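Local coordinates for protein REP-associated tyrosine transposase (Escherichia coli, PDB 4ER8) that binds repetitive extragenic palindrome (REP) DNA hairpins and, as a transposase, cleaves and recombines the bacterial interspersed mosaic elements that contain them, at residues W77-I80 with K81-T85; V113-I116 with Y117-V121; V126-V129 with S130-P133; F134-F137 with H138-A142. One frame throughout, in Å; residues are numbered along the deposited sequence.

Interaction 1: residues W77-I80 with K81-T85. With nucleotides of chain B.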
loop_
_atom_site.group_PDB
_atom_site.type_symbol
_atom_site.label_atom_id
_atom_site.label_comp_id
_atom_site.label_asym_id
_atom_site.label_seq_id
_atom_site.Cartn_x
_atom_site.Cartn_y
_atom_site.Cartn_z
ATOM N N TRP A 77 -5.034 -0.234 10.163
ATOM C CA TRP A 77 -3.682 -0.686 9.915
ATOM C C TRP A 77 -3.242 -1.518 11.076
ATOM O O TRP A 77 -2.413 -2.426 10.928
ATOM C CB TRP A 77 -2.712 0.478 9.754
ATOM C CG TRP A 77 -2.535 0.929 8.349
ATOM C CD1 TRP A 77 -2.690 2.182 7.891
ATOM C CD2 TRP A 77 -2.172 0.127 7.217
ATOM N NE1 TRP A 77 -2.467 2.227 6.538
ATOM C CE2 TRP A 77 -2.139 0.977 6.100
ATOM C CE3 TRP A 77 -1.890 -1.231 7.039
ATOM C CZ2 TRP A 77 -1.818 0.530 4.816
ATOM C CZ3 TRP A 77 -1.553 -1.681 5.763
ATOM C CH2 TRP A 77 -1.528 -0.798 4.666
ATOM N N ARG A 78 -3.759 -1.206 12.252
ATOM C CA ARG A 78 -3.271 -1.933 13.408
ATOM C C ARG A 78 -3.730 -3.371 13.316
ATOM O O ARG A 78 -2.937 -4.303 13.534
ATOM C CB ARG A 78 -3.696 -1.310 14.709
ATOM C CG ARG A 78 -3.055 -2.003 15.862
ATOM C CD ARG A 78 -3.971 -2.117 17.025
ATOM N NE ARG A 78 -4.202 -0.879 17.785
ATOM C CZ ARG A 78 -5.409 -0.370 18.011
ATOM N NH1 ARG A 78 -6.516 -0.971 17.514
ATOM N NH2 ARG A 78 -5.514 0.729 18.741
ATOM N N GLU A 79 -4.983 -3.558 12.925
ATOM C CA GLU A 79 -5.458 -4.903 12.788
ATOM C C GLU A 79 -4.731 -5.611 11.650
ATOM O O GLU A 79 -4.264 -6.743 11.819
ATOM C CB GLU A 79 -6.982 -4.953 12.650
ATOM C CG GLU A 79 -7.806 -4.487 13.905
ATOM C CD GLU A 79 -7.393 -5.165 15.244
ATOM O OE1 GLU A 79 -6.847 -6.319 15.233
ATOM O OE2 GLU A 79 -7.636 -4.536 16.309
ATOM N N ILE A 80 -4.548 -4.955 10.504
ATOM C CA ILE A 80 -3.936 -5.668 9.374
ATOM C C ILE A 80 -2.583 -6.241 9.717
ATOM O O ILE A 80 -2.354 -7.422 9.529
ATOM C CB ILE A 80 -3.853 -4.816 8.083
ATOM C CG1 ILE A 80 -5.250 -4.435 7.602
ATOM C CG2 ILE A 80 -3.127 -5.562 6.975
ATOM C CD1 ILE A 80 -5.225 -3.357 6.601
ATOM N N LYS A 81 -1.680 -5.411 10.221
ATOM C CA LYS A 81 -0.311 -5.861 10.538
ATOM C C LYS A 81 -0.435 -6.898 11.601
ATOM O O LYS A 81 0.368 -7.808 11.647
ATOM C CB LYS A 81 0.569 -4.729 11.066
ATOM C CG LYS A 81 0.874 -3.638 10.065
ATOM C CD LYS A 81 1.359 -2.364 10.724
ATOM C CE LYS A 81 2.780 -2.088 10.393
ATOM N NZ LYS A 81 3.266 -0.886 11.133
ATOM N N LYS A 82 -1.458 -6.776 12.448
ATOM C CA LYS A 82 -1.648 -7.772 13.519
ATOM C C LYS A 82 -2.023 -9.148 12.965
ATOM O O LYS A 82 -1.293 -10.109 13.211
ATOM C CB LYS A 82 -2.666 -7.312 14.546
ATOM C CG LYS A 82 -2.737 -8.180 15.793
ATOM C CD LYS A 82 -3.268 -7.396 17.008
ATOM C CE LYS A 82 -4.755 -7.099 16.911
ATOM N NZ LYS A 82 -5.201 -6.052 17.918
ATOM N N GLN A 83 -3.124 -9.242 12.204
ATOM C CA GLN A 83 -3.508 -10.526 11.586
ATOM C C GLN A 83 -2.332 -11.159 10.902
ATOM O O GLN A 83 -2.012 -12.295 11.150
ATOM C CB GLN A 83 -4.610 -10.395 10.539
ATOM C CG GLN A 83 -5.900 -9.782 11.012
ATOM C CD GLN A 83 -6.687 -10.648 11.983
ATOM O OE1 GLN A 83 -7.155 -10.141 13.005
ATOM N NE2 GLN A 83 -6.867 -11.941 11.659
ATOM N N PHE A 84 -1.672 -10.423 10.033
ATOM C CA PHE A 84 -0.590 -11.023 9.288
ATOM C C PHE A 84 0.575 -11.446 10.184
ATOM O O PHE A 84 1.214 -12.478 9.921
ATOM C CB PHE A 84 -0.138 -10.112 8.146
ATOM C CG PHE A 84 0.982 -10.678 7.338
ATOM C CD1 PHE A 84 0.727 -11.580 6.310
ATOM C CD2 PHE A 84 2.301 -10.320 7.609
ATOM C CE1 PHE A 84 1.772 -12.118 5.536
ATOM C CE2 PHE A 84 3.342 -10.850 6.867
ATOM C CZ PHE A 84 3.074 -11.755 5.820
ATOM N N THR A 85 0.860 -10.669 11.228
ATOM C CA THR A 85 1.896 -11.068 12.186
ATOM C C THR A 85 1.509 -12.406 12.848
ATOM O O THR A 85 2.334 -13.330 12.941
ATOM C CB THR A 85 2.164 -9.965 13.200
ATOM O OG1 THR A 85 2.909 -8.928 12.550
ATOM C CG2 THR A 85 2.975 -10.481 14.378
ATOM P P DT B 29 2.514 -6.514 15.310
ATOM O OP1 DT B 29 2.007 -6.893 13.962
ATOM O OP2 DT B 29 3.958 -6.557 15.635
ATOM O "O5'" DT B 29 1.866 -5.118 15.793
ATOM C "C5'" DT B 29 0.558 -4.824 15.275
ATOM C "C4'" DT B 29 0.168 -3.373 15.495
ATOM O "O4'" DT B 29 -0.106 -3.234 16.881
ATOM C "C3'" DT B 29 1.241 -2.330 15.184
ATOM O "O3'" DT B 29 0.744 -1.416 14.188
ATOM C "C2'" DT B 29 1.581 -1.704 16.533
ATOM C "C1'" DT B 29 0.325 -1.985 17.334
ATOM N N1 DT B 29 0.591 -2.151 18.790
ATOM C C2 DT B 29 -0.304 -1.611 19.676
ATOM O O2 DT B 29 -1.284 -1.016 19.317
ATOM N N3 DT B 29 -0.016 -1.787 21.000
ATOM C C4 DT B 29 1.097 -2.453 21.476
ATOM O O4 DT B 29 1.330 -2.586 22.651
ATOM C C5 DT B 29 1.990 -2.987 20.512
ATOM C C7 DT B 29 3.205 -3.687 21.009
ATOM C C6 DT B 29 1.711 -2.829 19.212
ATOM P P DC B 30 1.452 -0.020 13.890
ATOM O OP1 DC B 30 1.392 0.224 12.439
ATOM O OP2 DC B 30 2.771 0.064 14.574
ATOM O "O5'" DC B 30 0.464 0.981 14.682
ATOM C "C5'" DC B 30 -0.870 1.093 14.290
ATOM C "C4'" DC B 30 -1.650 2.067 15.167
ATOM O "O4'" DC B 30 -1.695 1.545 16.497
ATOM C "C3'" DC B 30 -1.081 3.450 15.342
ATOM O "O3'" DC B 30 -1.666 4.248 14.366
ATOM C "C2'" DC B 30 -1.570 3.872 16.713
ATOM C "C1'" DC B 30 -1.665 2.568 17.471
ATOM N N1 DC B 30 -0.525 2.213 18.403
ATOM C C2 DC B 30 -0.537 2.608 19.723
ATOM O O2 DC B 30 -1.476 3.297 20.090
ATOM N N3 DC B 30 0.489 2.254 20.565
ATOM C C4 DC B 30 1.508 1.519 20.099
ATOM N N4 DC B 30 2.482 1.179 20.927
ATOM C C5 DC B 30 1.550 1.085 18.747
ATOM C C6 DC B 30 0.516 1.443 17.956
ATOM P P DC B 27 -1.169 -7.713 26.268
ATOM O OP1 DC B 27 -0.528 -8.518 27.334
ATOM O OP2 DC B 27 -0.613 -6.375 25.886
ATOM O "O5'" DC B 27 -1.249 -8.637 24.959
ATOM C "C5'" DC B 27 -0.648 -9.899 24.960
ATOM C "C4'" DC B 27 -0.751 -10.486 23.574
ATOM O "O4'" DC B 27 -2.119 -10.358 23.113
ATOM C "C3'" DC B 27 0.094 -9.788 22.531
ATOM O "O3'" DC B 27 0.507 -10.750 21.706
ATOM C "C2'" DC B 27 -0.861 -8.967 21.694
ATOM C "C1'" DC B 27 -2.184 -9.679 21.894
ATOM N N1 DC B 27 -3.276 -8.697 21.953
ATOM C C2 DC B 27 -3.876 -8.397 20.731
ATOM O O2 DC B 27 -3.456 -8.984 19.711
ATOM N N3 DC B 27 -4.901 -7.495 20.694
ATOM C C4 DC B 27 -5.294 -6.888 21.808
ATOM N N4 DC B 27 -6.286 -6.004 21.658
ATOM C C5 DC B 27 -4.693 -7.178 23.083
ATOM C C6 DC B 27 -3.683 -8.081 23.109
#
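K82 lies one turn beyond R78 and E79 on helix 73-87 and runs outward to the DNA. Its CB rests on the carbonyl oxygens of R78 and E79. With CG anti to the backbone N (chi1 -170°), the chain then leaves the helix toward DC27 of chain B: CG stays 4.1 Å from O2 of DC27, CD comes within 3.1 Å of the same atom, and a bend at the third torsion carries CE on, so that NZ hydrogen-bonds to N3 of DC27 at 3.1 Å. The same ammonium forms a salt bridge with E79, whose side chain runs beside it in the same direction; it rests on a weak hydrogen bond of 3.3 Å to E79 OE2, the position of OE1 being less certain. Cut back to alanine, K82 would probably leave N3 of DC27 without this donor and the E79 carboxylate without its nearer cation, R78 being a long 3.9 Å away (NH1 to E79 OE2). R78 NE donates to O2 of DT29 of chain B at 3.3 Å, the base oxygen lying at the guanidinium edge. K81 NZ hydrogen-bonds to OP1 of DC30 of chain B and to the carbonyls of Q95 and R97. On the inner side, W77 stacks on W64 and meets F16. Base edges read and phosphates gripped from the DNA-facing flank of one helix are consistent with sequence-specific DNA recognition by this HUH transposase.

Interaction 2: residues V113-I116 with Y117-V121. With NI (nickel (II) ion), chain C.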
loop_
_atom_site.group_PDB
_atom_site.type_symbol
_atom_site.label_atom_id
_atom_site.label_comp_id
_atom_site.label_asym_id
_atom_site.label_seq_id
_atom_site.Cartn_x
_atom_site.Cartn_y
_atom_site.Cartn_z
ATOM N N VAL A 113 -1.620 7.067 -7.632
ATOM C CA VAL A 113 -1.998 5.729 -8.134
ATOM C C VAL A 113 -0.880 5.229 -9.080
ATOM O O VAL A 113 -0.470 4.076 -9.005
ATOM C CB VAL A 113 -3.365 5.662 -8.879
ATOM C CG1 VAL A 113 -3.524 4.307 -9.512
ATOM C CG2 VAL A 113 -4.602 5.966 -7.983
ATOM N N ASP A 114 -0.400 6.105 -9.960
ATOM C CA ASP A 114 0.638 5.804 -10.907
ATOM C C ASP A 114 1.852 5.327 -10.104
ATOM O O ASP A 114 2.457 4.258 -10.392
ATOM C CB ASP A 114 1.059 7.074 -11.659
ATOM C CG ASP A 114 0.017 7.581 -12.679
ATOM O OD1 ASP A 114 -1.017 6.938 -13.009
ATOM O OD2 ASP A 114 0.289 8.680 -13.188
ATOM N N TYR A 115 2.207 6.127 -9.096
ATOM C CA TYR A 115 3.352 5.838 -8.281
ATOM C C TYR A 115 3.226 4.421 -7.754
ATOM O O TYR A 115 4.220 3.680 -7.659
ATOM C CB TYR A 115 3.411 6.767 -7.090
ATOM C CG TYR A 115 4.700 6.568 -6.335
ATOM C CD1 TYR A 115 5.809 7.394 -6.564
ATOM C CD2 TYR A 115 4.831 5.546 -5.399
ATOM C CE1 TYR A 115 6.991 7.229 -5.848
ATOM C CE2 TYR A 115 6.027 5.376 -4.665
ATOM C CZ TYR A 115 7.094 6.218 -4.905
ATOM O OH TYR A 115 8.281 6.011 -4.228
ATOM N N ILE A 116 2.001 4.044 -7.388
ATOM C CA ILE A 116 1.844 2.739 -6.864
ATOM C C ILE A 116 2.183 1.694 -7.924
ATOM O O ILE A 116 3.060 0.861 -7.683
ATOM C CB ILE A 116 0.480 2.529 -6.239
ATOM C CG1 ILE A 116 0.487 3.171 -4.838
ATOM C CG2 ILE A 116 0.180 1.026 -6.193
ATOM C CD1 ILE A 116 -0.822 3.665 -4.350
ATOM N N TYR A 117 1.538 1.783 -9.092
ATOM C CA TYR A 117 1.706 0.779 -10.133
ATOM C C TYR A 117 3.101 0.788 -10.768
ATOM O O TYR A 117 3.562 -0.250 -11.232
ATOM C CB TYR A 117 0.583 0.837 -11.204
ATOM C CG TYR A 117 -0.810 0.627 -10.612
ATOM C CD1 TYR A 117 -1.914 1.390 -11.037
ATOM C CD2 TYR A 117 -1.021 -0.311 -9.593
ATOM C CE1 TYR A 117 -3.185 1.204 -10.454
ATOM C CE2 TYR A 117 -2.273 -0.502 -9.028
ATOM C CZ TYR A 117 -3.344 0.261 -9.446
ATOM O OH TYR A 117 -4.579 0.048 -8.851
ATOM N N ILE A 118 3.766 1.939 -10.785
ATOM C CA ILE A 118 5.142 2.024 -11.268
ATOM C C ILE A 118 6.158 1.455 -10.294
ATOM O O ILE A 118 7.293 1.157 -10.650
ATOM C CB ILE A 118 5.526 3.467 -11.555
ATOM C CG1 ILE A 118 5.000 3.866 -12.924
ATOM C CG2 ILE A 118 7.019 3.662 -11.557
ATOM C CD1 ILE A 118 4.794 5.388 -13.045
ATOM N N ASN A 119 5.759 1.324 -9.049
ATOM C CA ASN A 119 6.733 1.054 -8.025
ATOM C C ASN A 119 7.590 -0.207 -8.299
ATOM O O ASN A 119 8.825 -0.172 -8.187
ATOM C CB ASN A 119 6.046 0.965 -6.683
ATOM C CG ASN A 119 6.875 1.505 -5.612
ATOM O OD1 ASN A 119 6.968 0.927 -4.530
ATOM N ND2 ASN A 119 7.513 2.636 -5.888
ATOM N N PRO A 120 6.935 -1.318 -8.684
ATOM C CA PRO A 120 7.739 -2.546 -8.877
ATOM C C PRO A 120 8.901 -2.283 -9.815
ATOM O O PRO A 120 9.948 -2.965 -9.740
ATOM C CB PRO A 120 6.752 -3.510 -9.492
ATOM C CG PRO A 120 5.413 -3.095 -8.843
ATOM C CD PRO A 120 5.481 -1.572 -8.726
ATOM N N VAL A 121 8.738 -1.267 -10.663
ATOM C CA VAL A 121 9.737 -0.964 -11.687
ATOM C C VAL A 121 10.776 -0.077 -11.063
ATOM O O VAL A 121 11.949 -0.359 -11.166
ATOM C CB VAL A 121 9.108 -0.323 -12.957
ATOM C CG1 VAL A 121 10.144 0.364 -13.854
ATOM C CG2 VAL A 121 8.364 -1.351 -13.726
HETATM NI NI NI C . 8.182 1.380 -2.797
HETATM O O HOH W 1 7.117 4.287 -7.749
#
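Y115 has CG anti to its backbone N (chi1 -173°), and N119, one turn on, has a first torsion of -145°; together these bring the phenol ring and the carboxamide across each other, their planes 34° apart. Helix 106-122, which carries both, is part of the metal site of the HUH nuclease fold. N119 OD1 binds the nickel ion at 2.2 Å, and H59, H61, H123 and E161 complete the site. The other arm of the amide, ND2, lies 3.3 Å from Y115 CE2. Y115 OH bonds to E161, another nickel ligand, so the tyrosine is a second-shell residue touching two first-shell ones. On the opposite flank V113 and Y117 lie side by side, V113 CG1 meeting the ring at CE1, while CG2 of the preceding residue, I116, lies near CD2; the hydroxyl of Y117 bonds to T136 and D140. Backbone bonds Y117 N to V113 O and I118 N to D114 O keep the helix regular up to this point. Ahead of P120 it changes: N119 N bonds to I116 O at 3.1 Å from well above the carbonyl plane, and proline, lacking an N-H, leaves the helix kinked. A water joins the two sides of the turn, donating to Y115 O at 3.0 Å and accepting from N119 ND2. Its oxygen sits over the centre of the Y115 ring.

Interaction 3: residues V126-V129 with S130-P133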
loop_
_atom_site.group_PDB
_atom_site.type_symbol
_atom_site.label_atom_id
_atom_site.label_comp_id
_atom_site.label_asym_id
_atom_site.label_seq_id
_atom_site.Cartn_x
_atom_site.Cartn_y
_atom_site.Cartn_z
ATOM N N VAL A 126 10.959 -5.432 -11.923
ATOM C CA VAL A 126 10.475 -5.720 -13.284
ATOM C C VAL A 126 10.758 -4.569 -14.250
ATOM O O VAL A 126 11.014 -3.464 -13.826
ATOM C CB VAL A 126 8.963 -6.083 -13.309
ATOM C CG1 VAL A 126 8.679 -7.347 -12.480
ATOM C CG2 VAL A 126 8.106 -4.916 -12.829
ATOM N N LYS A 127 10.732 -4.818 -15.553
ATOM C CA LYS A 127 10.997 -3.718 -16.485
ATOM C C LYS A 127 9.684 -3.104 -16.991
ATOM O O LYS A 127 9.683 -2.008 -17.545
ATOM C CB LYS A 127 12.028 -4.075 -17.588
ATOM C CG LYS A 127 12.191 -5.587 -17.910
ATOM C CD LYS A 127 13.052 -6.412 -16.870
ATOM C CE LYS A 127 12.627 -7.944 -16.748
ATOM N NZ LYS A 127 11.214 -8.190 -16.204
ATOM N N GLN A 128 8.580 -3.808 -16.733
ATOM C CA GLN A 128 7.255 -3.431 -17.208
ATOM C C GLN A 128 6.179 -3.629 -16.144
ATOM O O GLN A 128 6.071 -4.702 -15.561
ATOM C CB GLN A 128 6.895 -4.221 -18.453
ATOM C CG GLN A 128 7.477 -3.648 -19.731
ATOM C CD GLN A 128 6.606 -2.530 -20.322
ATOM O OE1 GLN A 128 7.137 -1.548 -20.864
ATOM N NE2 GLN A 128 5.269 -2.673 -20.220
ATOM N N VAL A 129 5.366 -2.597 -15.909
ATOM C CA VAL A 129 4.466 -2.649 -14.764
ATOM C C VAL A 129 3.516 -3.804 -14.856
ATOM O O VAL A 129 3.038 -4.258 -13.837
ATOM C CB VAL A 129 3.642 -1.312 -14.442
ATOM C CG1 VAL A 129 4.216 -0.098 -15.116
ATOM C CG2 VAL A 129 2.160 -1.479 -14.747
ATOM N N SER A 130 3.225 -4.294 -16.053
ATOM C CA SER A 130 2.283 -5.414 -16.122
ATOM C C SER A 130 2.961 -6.756 -15.796
ATOM O O SER A 130 2.273 -7.770 -15.593
ATOM C CB SER A 130 1.539 -5.473 -17.468
ATOM O OG SER A 130 2.465 -5.683 -18.520
ATOM N N ASP A 131 4.286 -6.773 -15.735
ATOM C CA ASP A 131 4.991 -7.985 -15.310
ATOM C C ASP A 131 4.756 -8.325 -13.854
ATOM O O ASP A 131 4.873 -9.490 -13.493
ATOM C CB ASP A 131 6.508 -7.912 -15.557
ATOM C CG ASP A 131 6.858 -7.868 -17.025
ATOM O OD1 ASP A 131 6.116 -8.489 -17.835
ATOM O OD2 ASP A 131 7.866 -7.206 -17.349
ATOM N N TRP A 132 4.405 -7.337 -13.030
ATOM C CA TRP A 132 4.189 -7.573 -11.600
ATOM C C TRP A 132 2.755 -7.947 -11.256
ATOM O O TRP A 132 1.837 -7.122 -11.405
ATOM C CB TRP A 132 4.617 -6.363 -10.769
ATOM C CG TRP A 132 4.821 -6.658 -9.310
ATOM C CD1 TRP A 132 4.004 -6.287 -8.259
ATOM C CD2 TRP A 132 5.915 -7.372 -8.726
ATOM N NE1 TRP A 132 4.525 -6.733 -7.058
ATOM C CE2 TRP A 132 5.697 -7.400 -7.311
ATOM C CE3 TRP A 132 7.050 -8.002 -9.248
ATOM C CZ2 TRP A 132 6.579 -8.035 -6.427
ATOM C CZ3 TRP A 132 7.947 -8.637 -8.342
ATOM C CH2 TRP A 132 7.697 -8.644 -6.962
ATOM N N PRO A 133 2.557 -9.196 -10.796
ATOM C CA PRO A 133 1.227 -9.701 -10.452
ATOM C C PRO A 133 0.711 -9.251 -9.111
ATOM O O PRO A 133 -0.472 -9.388 -8.839
ATOM C CB PRO A 133 1.425 -11.214 -10.411
ATOM C CG PRO A 133 2.891 -11.412 -10.173
ATOM C CD PRO A 133 3.542 -10.288 -10.925
#
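Q128 O accepts the N-H of D131 at 2.7 Å from above its carbonyl plane, and the backbone angles of V129 and S130 are those of a type I beta turn; W132 N to V129 O, a weak bond of 3.5 Å, closes a second, overlapping turn. Outside the turn V126 folds back over it. Its CG1, anti to the carbonyl carbon (chi1 -61°), comes to the edge of the W132 indole, 3.7 Å from CE3, the two side chains crossing at about a right angle, while its CB lies 3.8 Å from D131 CB as those two chains slide past each other. D131 keeps to the outer side: its OD2 lies against Q128 CB and makes a long, solvent-side salt bridge of 3.7 Å to K127 NZ. W132 instead turns inward, its NE1 held by V55 O and its ring packed on P120 and against W125 and F134. V129 and S130 both rest on F137. The arrangement is a compact turn in the loop between helices 106-122 and 137-142, pinned by a buried tryptophan to strand 49-55 and to the end of the metal-binding helix.

Interaction 4: residues F134-F137 with H138-A142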
loop_
_atom_site.group_PDB
_atom_site.type_symbol
_atom_site.label_atom_id
_atom_site.label_comp_id
_atom_site.label_asym_id
_atom_site.label_seq_id
_atom_site.Cartn_x
_atom_site.Cartn_y
_atom_site.Cartn_z
ATOM N N PHE A 134 1.592 -8.733 -8.269
ATOM C CA PHE A 134 1.228 -8.481 -6.875
ATOM C C PHE A 134 0.671 -7.082 -6.679
ATOM O O PHE A 134 1.226 -6.294 -5.905
ATOM C CB PHE A 134 2.446 -8.699 -5.974
ATOM C CG PHE A 134 2.938 -10.108 -5.965
ATOM C CD1 PHE A 134 4.172 -10.430 -6.515
ATOM C CD2 PHE A 134 2.153 -11.132 -5.431
ATOM C CE1 PHE A 134 4.639 -11.756 -6.540
ATOM C CE2 PHE A 134 2.603 -12.479 -5.438
ATOM C CZ PHE A 134 3.845 -12.788 -6.004
ATOM N N SER A 135 -0.409 -6.753 -7.371
ATOM C CA SER A 135 -1.004 -5.436 -7.216
ATOM C C SER A 135 -2.418 -5.382 -7.766
ATOM O O SER A 135 -2.882 -6.345 -8.358
ATOM C CB SER A 135 -0.163 -4.420 -7.948
ATOM O OG SER A 135 -0.360 -4.568 -9.318
ATOM N N THR A 136 -3.085 -4.246 -7.592
ATOM C CA THR A 136 -4.398 -4.048 -8.157
ATOM C C THR A 136 -4.353 -3.516 -9.610
ATOM O O THR A 136 -5.391 -3.104 -10.183
ATOM C CB THR A 136 -5.182 -3.075 -7.326
ATOM O OG1 THR A 136 -4.514 -1.801 -7.330
ATOM C CG2 THR A 136 -5.303 -3.615 -5.927
ATOM N N PHE A 137 -3.156 -3.514 -10.199
ATOM C CA PHE A 137 -3.013 -3.004 -11.562
ATOM C C PHE A 137 -3.926 -3.755 -12.511
ATOM O O PHE A 137 -4.746 -3.164 -13.195
ATOM C CB PHE A 137 -1.584 -3.101 -12.033
ATOM C CG PHE A 137 -1.382 -2.615 -13.434
ATOM C CD1 PHE A 137 -1.495 -1.250 -13.744
ATOM C CD2 PHE A 137 -1.019 -3.504 -14.445
ATOM C CE1 PHE A 137 -1.267 -0.787 -15.043
ATOM C CE2 PHE A 137 -0.806 -3.054 -15.748
ATOM C CZ PHE A 137 -0.927 -1.697 -16.039
ATOM N N HIS A 138 -3.769 -5.071 -12.533
ATOM C CA HIS A 138 -4.680 -5.996 -13.252
ATOM C C HIS A 138 -6.165 -5.873 -12.868
ATOM O O HIS A 138 -7.002 -5.829 -13.740
ATOM C CB HIS A 138 -4.142 -7.413 -13.115
ATOM C CG HIS A 138 -2.677 -7.490 -13.415
ATOM N ND1 HIS A 138 -2.185 -7.729 -14.685
ATOM C CD2 HIS A 138 -1.592 -7.286 -12.623
ATOM C CE1 HIS A 138 -0.862 -7.704 -14.658
ATOM N NE2 HIS A 138 -0.477 -7.441 -13.418
ATOM N N ARG A 139 -6.506 -5.768 -11.587
ATOM C CA ARG A 139 -7.883 -5.445 -11.287
ATOM C C ARG A 139 -8.303 -4.210 -12.097
ATOM O O ARG A 139 -9.405 -4.190 -12.658
ATOM C CB ARG A 139 -8.128 -5.209 -9.799
ATOM C CG ARG A 139 -9.575 -4.882 -9.472
ATOM C CD ARG A 139 -9.743 -4.083 -8.172
ATOM N NE ARG A 139 -9.455 -2.663 -8.397
ATOM C CZ ARG A 139 -8.997 -1.807 -7.492
ATOM N NH1 ARG A 139 -8.733 -2.208 -6.252
ATOM N NH2 ARG A 139 -8.782 -0.550 -7.847
ATOM N N ASP A 140 -7.427 -3.205 -12.181
ATOM C CA ASP A 140 -7.777 -1.914 -12.767
ATOM C C ASP A 140 -7.795 -1.931 -14.275
ATOM O O ASP A 140 -8.636 -1.259 -14.876
ATOM C CB ASP A 140 -6.831 -0.828 -12.291
ATOM C CG ASP A 140 -7.159 -0.342 -10.891
ATOM O OD1 ASP A 140 -8.179 -0.781 -10.316
ATOM O OD2 ASP A 140 -6.403 0.496 -10.365
ATOM N N VAL A 141 -6.874 -2.685 -14.882
ATOM C CA VAL A 141 -6.887 -2.968 -16.322
ATOM C C VAL A 141 -8.165 -3.699 -16.727
ATOM O O VAL A 141 -8.633 -3.550 -17.851
ATOM C CB VAL A 141 -5.742 -3.924 -16.706
ATOM C CG1 VAL A 141 -5.795 -4.326 -18.218
ATOM C CG2 VAL A 141 -4.376 -3.336 -16.310
ATOM N N ALA A 142 -8.699 -4.509 -15.811
ATOM C CA ALA A 142 -9.890 -5.306 -16.048
ATOM C C ALA A 142 -11.179 -4.486 -15.949
ATOM O O ALA A 142 -12.209 -4.899 -16.481
ATOM C CB ALA A 142 -9.924 -6.575 -15.152
#
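F137 carries the apolar part of the contact, its ring meeting V141 from the next turn of helix 137-142 and H138 beside it. CG of F137 lies anti to the backbone N (chi1 179°), which sets one ring face under V141 CG2; this methyl makes a CH-pi contact 3.8 Å from the ring centroid. With H138 the pair is T-shaped: the edge of F137 at CD2 faces the imidazole, centroids 5.5 Å apart and planes at 86°. Y117 adds another edge-to-face contact and W150 further packing, so an alanine in place of F137 would probably open a gap beneath V141 and V129 and leave the H138 ring without its aromatic edge. Among hydrogen bonds, S135 OG accepts F137 N at 3.1 Å in an ST turn that leads into the helix, whose first turn is closed by D140 N to T136 O and V141 N to F137 O, the latter at 2.8 Å. T136 stands at the N-cap, but its OG1 is engaged elsewhere, by W53 N and by helix 106-122. The ionic part is the R139–D140 salt bridge: R139 NH2, at 2.6 Å, and NE both point to D140 OD1, with weak hydrogen-bond angles. T136 CB sits over one face of that guanidinium, which also donates to the carbonyls of I50 and N51. The chemistry is thus two-sided: aromatic packing fixes one flank of the helix start, and on the other a charged pair, each partner with further bonds, links it to strand 49-55 and helix 106-122.

Overall arrangement
Interactions 2, 3 and 4 follow closely along the chain and touch one another, whereas interaction 1 stands apart, its centre 23 to 27 Å from theirs. Interactions 1 and 2 are buried helical contacts, but the first, rich in lysine and arginine, is covered on one flank by DNA and on the other by the sheet and neighbouring helices, while the second is packed against the sheet and contains a metal ligand. Interactions 3 and 4 are only partly buried: the turn of interaction 3 has one long salt bridge on its outer side, interaction 4 an aromatic and a charged face. W132 O probably accepts from H138 NE2, and Y117 of interaction 2 reaches interaction 4, so helix 106-122, the following loop and helix 137-142 form one block.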